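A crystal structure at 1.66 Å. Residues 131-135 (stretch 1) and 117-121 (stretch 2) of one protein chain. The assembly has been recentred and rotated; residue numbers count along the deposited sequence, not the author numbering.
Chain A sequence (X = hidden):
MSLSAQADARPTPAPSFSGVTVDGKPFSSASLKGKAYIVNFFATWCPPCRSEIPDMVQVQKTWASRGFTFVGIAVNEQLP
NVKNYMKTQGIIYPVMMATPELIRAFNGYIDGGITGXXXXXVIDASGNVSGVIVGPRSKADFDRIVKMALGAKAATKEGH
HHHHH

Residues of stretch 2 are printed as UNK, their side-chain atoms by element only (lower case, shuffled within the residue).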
# COMPACT_ATOMS: atom_id res chain seq x y z
N GLY A 131 0.43 -4.68 -11.07
CA GLY A 131 1.13 -5.85 -10.54
C GLY A 131 0.77 -6.08 -9.07
O GLY A 131 0.25 -5.19 -8.37
N VAL A 132 1.07 -7.29 -8.64
CA VAL A 132 0.85 -7.69 -7.26
C VAL A 132 2.15 -8.17 -6.67
O VAL A 132 2.84 -9.02 -7.26
CB VAL A 132 -0.26 -8.80 -7.18
CG1 VAL A 132 -0.51 -9.07 -5.75
CG2 VAL A 132 -1.59 -8.35 -7.89
N ILE A 133 2.49 -7.72 -5.48
CA ILE A 133 3.70 -8.15 -4.82
C ILE A 133 3.28 -9.09 -3.70
O ILE A 133 2.56 -8.72 -2.78
CB ILE A 133 4.45 -6.95 -4.19
CG1 ILE A 133 4.87 -5.96 -5.26
CG2 ILE A 133 5.70 -7.42 -3.42
CD1 ILE A 133 5.32 -4.63 -4.71
N VAL A 134 3.72 -10.35 -3.79
CA VAL A 134 3.46 -11.32 -2.69
C VAL A 134 4.80 -11.97 -2.26
O VAL A 134 4.80 -13.07 -1.71
CB VAL A 134 2.54 -12.45 -3.10
CG1 VAL A 134 1.09 -11.97 -3.43
CG2 VAL A 134 3.16 -13.27 -4.24
N GLY A 135 5.90 -11.32 -2.52
CA GLY A 135 7.24 -11.76 -2.14
C GLY A 135 8.07 -10.58 -1.66
O GLY A 135 7.76 -9.42 -1.94
N UNK A 117 0.26 -12.33 4.06
CA UNK A 117 0.84 -10.98 4.21
C UNK A 117 2.32 -11.04 4.30
O UNK A 117 2.86 -12.06 4.84
c UNK A 117 -1.03 -9.63 5.08
c UNK A 117 0.31 -10.22 5.40
c UNK A 117 0.31 -11.14 6.62
c UNK A 117 -0.07 -10.35 7.97
N UNK A 118 3.02 -10.01 3.83
CA UNK A 118 2.34 -8.82 3.19
C UNK A 118 1.91 -9.11 1.75
O UNK A 118 2.53 -10.01 1.09
c UNK A 118 3.47 -7.82 3.17
c UNK A 118 4.71 -8.67 3.03
c UNK A 118 4.45 -9.75 4.00
N UNK A 119 0.83 -8.48 1.28
CA UNK A 119 0.45 -8.55 -0.14
C UNK A 119 0.27 -7.07 -0.50
O UNK A 119 -0.45 -6.34 0.21
o UNK A 119 -0.78 -10.68 -0.00
c UNK A 119 -1.32 -9.20 -1.81
c UNK A 119 -0.89 -9.23 -0.31
N UNK A 120 0.87 -6.70 -1.61
CA UNK A 120 0.74 -5.31 -2.01
C UNK A 120 0.35 -5.22 -3.45
O UNK A 120 0.58 -6.11 -4.25
o UNK A 120 2.60 -4.66 -0.46
c UNK A 120 2.08 -4.65 -1.83
N UNK A 121 -0.26 -4.10 -3.79
CA UNK A 121 -0.78 -3.86 -5.19
C UNK A 121 -0.13 -2.63 -5.71
O UNK A 121 -0.06 -1.60 -4.99
c UNK A 121 -2.29 -3.69 -5.14
c UNK A 121 -4.14 -7.30 -3.67
c UNK A 121 -3.91 -7.08 -5.04
c UNK A 121 -3.30 -5.92 -5.50
c UNK A 121 -2.98 -4.93 -4.62
c UNK A 121 -3.77 -6.33 -2.76
c UNK A 121 -3.20 -5.11 -3.25
O HOH W 1 3.88 -7.06 -0.21

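Position 117 carries four side-chain carbons and no heteroatom. The chain forks at its first carbon, with one arm a single carbon and the other two carbons long. It points away from stretch 1, its CB 8.6 Å from O of I133, and takes no part in the contact. The pattern is that of isoleucine, I117.

At position 118 three carbons close a ring onto the backbone N, and the peptide bond before it is cis. The ring makes no contact with stretch 1; the approach is through the backbone, with O of position 118 lying 4.1 Å from CA of V134. The residue is proline, P118.

Position 119 has one carbon bearing an oxygen and a second carbon. That second carbon touches both V132 and V134, lying 4.0 Å from CG1 of V132 and equally 4.0 Å from CG1 of V134. This short fork with unlike arms identifies threonine; the hydroxyl OG1 of T119 is engaged elsewhere in the structure.

Position 120 shows a single carbon followed by one oxygen. It pairs with I133, the CB atoms of position 120 and I133 lying 4.1 Å apart on the same face of the sheet, hence serine, S120. A water sits 2.7 Å from OG of S120 in a hydrogen bond and also donates a weak one, 3.3 Å from its oxygen, to O of I133, linking the small polar side chain to the opposing backbone.

Position 121 has one carbon leading to a ring of six carbons with no oxygen attached. Its CA-to-CB bond points to the face it shares with V132, and with chi1 at -62° the end of the side chain comes nearer to stretch 1, where a ring carbon lies 3.8 Å from CG2 of V132; the methyl meets the ring obliquely. This is phenylalanine rather than tyrosine, F121, and the ring carbon is CD1.

The two segments join as antiparallel strands, their axes 4.7 Å apart at closest approach. The pairing is held by two hydrogen bonds between the same two residues: N of I133 to O of S120 (2.8 Å) and N of S120 to O of I133 (2.9 Å), both nearly linear. The same carbonyls also receive CA-H...O contacts, from CA of V132 to O of S120 and from CA of T119 to O of I133, each 3.4 Å. Backbone pairing thus sets the register, while V132 and F121 add an apolar contact on the face opposite I133 and S120; in all, 305 Å² is buried.

Stretch 2 117-121: IPTSF
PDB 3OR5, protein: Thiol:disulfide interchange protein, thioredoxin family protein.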